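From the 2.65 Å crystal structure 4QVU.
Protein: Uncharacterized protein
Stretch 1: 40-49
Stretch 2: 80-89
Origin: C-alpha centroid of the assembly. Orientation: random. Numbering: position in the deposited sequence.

Stretch 1 (40-49) LATEGSIIWL
Stretch 2 80-89: EHMRSLIRFS

No hydrogen bond crosses between the hairpin of residues 40-49 and the helix of residues 80-89; the contact rests on apolar packing centred on one phenylalanine ring, with 420 Å² buried in all. Strands 40-43 and 46-49 are joined by a type II' turn from E43 to I46, in which G44 (phi/psi 71/-112) takes a positive phi that favours glycine. Backbone hydrogen bonds E43 N to I46 O (2.8 Å), I46 N to E43 O (3.1 Å), W48 N to A41 O (2.8 Å) and L40 N to W48 O (2.8 Å) fix the hairpin register. Residues 80-89 are helical, phi/psi near -65/-45, with i to i+4 hydrogen bonds such as F88 N to S84 O (2.9 Å). The helix axis runs nearly antiparallel to strand 40-43 (163°) and nearly parallel to strand 46-49 (22°).

Alternation in the extended strands turns A41, E43, I46 and W48 toward the helix, while T42 and I47 point away. The CA-to-CB bond of F88 (chi1 t, chi2 91°) points toward the hairpin. I46 CG2 sits over one face of its ring, 3.8 Å from the centroid and 3.4 Å from F88 CD2, a CH-pi contact. Both residues are buried, the branched aliphatic and the aromatic side chain giving the largest covered areas. At the ring edge, A41 O lies 3.6 Å from F88 CZ and W48 CB 3.9 Å from F88 CE2. Alanine's short side chain still touches the ring, CB to F88 CZ being 3.7 Å, and E43 (chi1 t) lends its aliphatic CB, 3.8 Å from F88 CD1. W48 (chi1 t) leads its indole away.

I46 (chi1 -35°, chi2 m) also reaches L85, its nearest CA partner at 6.8 Å between CA atoms: I46 CD1 meets L85 CD1 at 3.7 Å, the leucine being t, p. The same I46 CD1 lies 3.5 Å from H81 NE2. S45 OG (chi1 p) approaches the edge of the H81 ring (chi1 t, chi2 90°), 3.3 Å from H81 CE1.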

# COMPACT_ATOMS: atom_id res chain seq x y z
N LEU A 40 -6.30 26.64 31.71
CA LEU A 40 -6.47 27.42 30.49
C LEU A 40 -7.94 27.77 30.27
O LEU A 40 -8.26 28.90 29.86
CB LEU A 40 -5.92 26.66 29.28
CG LEU A 40 -4.42 26.35 29.27
CD1 LEU A 40 -4.07 25.48 28.11
CD2 LEU A 40 -3.57 27.64 29.26
N ALA A 41 -8.83 26.81 30.57
CA ALA A 41 -10.29 26.93 30.49
C ALA A 41 -10.94 25.75 31.18
O ALA A 41 -10.34 24.68 31.24
CB ALA A 41 -10.75 27.01 29.04
N THR A 42 -12.16 25.93 31.73
CA THR A 42 -12.94 24.86 32.37
C THR A 42 -14.42 25.04 32.07
O THR A 42 -14.88 26.16 31.86
CB THR A 42 -12.75 24.76 33.92
OG1 THR A 42 -13.33 25.87 34.60
CG2 THR A 42 -11.33 24.54 34.36
N GLU A 43 -15.19 23.94 32.11
CA GLU A 43 -16.64 23.98 31.97
C GLU A 43 -17.20 22.79 32.74
O GLU A 43 -17.22 21.67 32.23
CB GLU A 43 -17.08 24.00 30.50
CG GLU A 43 -18.52 24.45 30.33
CD GLU A 43 -18.83 24.90 28.92
OE1 GLU A 43 -18.91 24.03 28.01
OE2 GLU A 43 -18.95 26.12 28.71
N GLY A 44 -17.55 23.05 34.00
CA GLY A 44 -18.02 22.03 34.93
C GLY A 44 -16.87 21.12 35.32
O GLY A 44 -15.91 21.58 35.95
N SER A 45 -16.91 19.85 34.88
CA SER A 45 -15.87 18.87 35.16
C SER A 45 -14.83 18.82 34.01
O SER A 45 -13.77 18.20 34.17
CB SER A 45 -16.48 17.49 35.39
OG SER A 45 -17.30 17.06 34.32
N ILE A 46 -15.13 19.50 32.85
CA ILE A 46 -14.20 19.61 31.70
C ILE A 46 -13.12 20.63 32.07
O ILE A 46 -13.46 21.78 32.34
CB ILE A 46 -14.89 19.99 30.35
CG1 ILE A 46 -16.31 19.41 30.10
CG2 ILE A 46 -13.95 19.83 29.19
CD1 ILE A 46 -16.48 17.99 29.85
N ILE A 47 -11.84 20.21 32.13
CA ILE A 47 -10.72 21.08 32.52
C ILE A 47 -9.62 21.03 31.46
O ILE A 47 -9.16 19.95 31.10
CB ILE A 47 -10.16 20.68 33.93
CG1 ILE A 47 -11.25 20.73 35.02
CG2 ILE A 47 -8.95 21.55 34.32
CD1 ILE A 47 -10.96 19.84 36.28
N TRP A 48 -9.18 22.20 30.98
CA TRP A 48 -8.11 22.34 30.00
C TRP A 48 -6.85 22.84 30.71
O TRP A 48 -6.83 23.96 31.21
CB TRP A 48 -8.54 23.27 28.86
CG TRP A 48 -7.60 23.31 27.68
CD1 TRP A 48 -6.83 22.28 27.20
CD2 TRP A 48 -7.48 24.38 26.73
NE1 TRP A 48 -6.18 22.67 26.06
CE2 TRP A 48 -6.55 23.95 25.74
CE3 TRP A 48 -8.04 25.66 26.62
CZ2 TRP A 48 -6.18 24.77 24.67
CZ3 TRP A 48 -7.65 26.48 25.58
CH2 TRP A 48 -6.74 26.03 24.61
N LEU A 49 -5.84 21.97 30.80
CA LEU A 49 -4.58 22.23 31.50
C LEU A 49 -3.39 22.35 30.58
O LEU A 49 -3.30 21.63 29.60
CB LEU A 49 -4.28 21.08 32.49
CG LEU A 49 -5.16 20.87 33.71
CD1 LEU A 49 -4.66 19.69 34.52
CD2 LEU A 49 -5.18 22.11 34.61
N GLU A 80 -25.81 15.06 26.86
CA GLU A 80 -25.46 16.45 27.17
C GLU A 80 -23.96 16.60 27.44
O GLU A 80 -23.34 17.51 26.87
CB GLU A 80 -26.26 16.95 28.38
N HIS A 81 -23.37 15.72 28.28
CA HIS A 81 -21.94 15.77 28.62
C HIS A 81 -21.07 15.48 27.39
O HIS A 81 -20.08 16.17 27.18
CB HIS A 81 -21.60 14.80 29.76
CG HIS A 81 -20.23 15.02 30.33
ND1 HIS A 81 -20.02 15.89 31.39
CD2 HIS A 81 -19.04 14.50 29.96
CE1 HIS A 81 -18.72 15.86 31.63
NE2 HIS A 81 -18.09 15.04 30.80
N MSE A 82 -21.48 14.49 26.56
CA MSE A 82 -20.80 14.16 25.31
C MSE A 82 -20.86 15.38 24.34
O MSE A 82 -19.85 15.70 23.72
CB MSE A 82 -21.41 12.88 24.69
CG MSE A 82 -20.63 12.35 23.48
SE MSE A 82 -18.78 11.93 23.89
CE MSE A 82 -18.06 11.93 22.09
N ARG A 83 -22.02 16.08 24.28
CA ARG A 83 -22.23 17.28 23.46
C ARG A 83 -21.35 18.44 23.95
O ARG A 83 -20.70 19.10 23.13
CB ARG A 83 -23.71 17.71 23.46
N SER A 84 -21.33 18.69 25.28
CA SER A 84 -20.54 19.75 25.93
C SER A 84 -19.04 19.48 25.79
O SER A 84 -18.29 20.42 25.55
CB SER A 84 -20.91 19.88 27.40
OG SER A 84 -22.26 20.28 27.56
N LEU A 85 -18.60 18.20 25.91
CA LEU A 85 -17.19 17.85 25.80
C LEU A 85 -16.67 18.10 24.37
O LEU A 85 -15.60 18.69 24.24
CB LEU A 85 -16.94 16.38 26.22
CG LEU A 85 -15.50 15.86 26.06
CD1 LEU A 85 -14.53 16.57 27.00
CD2 LEU A 85 -15.44 14.36 26.26
N ILE A 86 -17.42 17.68 23.33
CA ILE A 86 -17.00 17.87 21.95
C ILE A 86 -17.06 19.37 21.60
O ILE A 86 -16.13 19.87 20.99
CB ILE A 86 -17.82 16.97 20.97
CG1 ILE A 86 -17.48 15.46 21.19
CG2 ILE A 86 -17.65 17.36 19.48
CD1 ILE A 86 -15.97 15.01 21.02
N ARG A 87 -18.09 20.10 22.08
CA ARG A 87 -18.19 21.54 21.83
C ARG A 87 -17.00 22.30 22.46
O ARG A 87 -16.39 23.11 21.78
CB ARG A 87 -19.52 22.11 22.34
CG ARG A 87 -20.61 21.94 21.31
CD ARG A 87 -21.96 22.44 21.79
NE ARG A 87 -22.91 22.47 20.69
CZ ARG A 87 -24.18 22.86 20.80
NH1 ARG A 87 -24.66 23.24 21.97
NH2 ARG A 87 -24.97 22.87 19.74
N PHE A 88 -16.64 21.99 23.72
CA PHE A 88 -15.51 22.61 24.41
C PHE A 88 -14.19 22.33 23.67
O PHE A 88 -13.45 23.26 23.37
CB PHE A 88 -15.44 22.08 25.86
CG PHE A 88 -14.41 22.71 26.77
CD1 PHE A 88 -14.73 23.82 27.55
CD2 PHE A 88 -13.14 22.17 26.89
CE1 PHE A 88 -13.79 24.38 28.42
CE2 PHE A 88 -12.20 22.72 27.76
CZ PHE A 88 -12.53 23.83 28.52
N SER A 89 -13.92 21.04 23.35
CA SER A 89 -12.70 20.55 22.68
C SER A 89 -12.48 21.20 21.32
O SER A 89 -11.40 21.75 21.11
CB SER A 89 -12.77 19.03 22.50
OG SER A 89 -12.82 18.39 23.77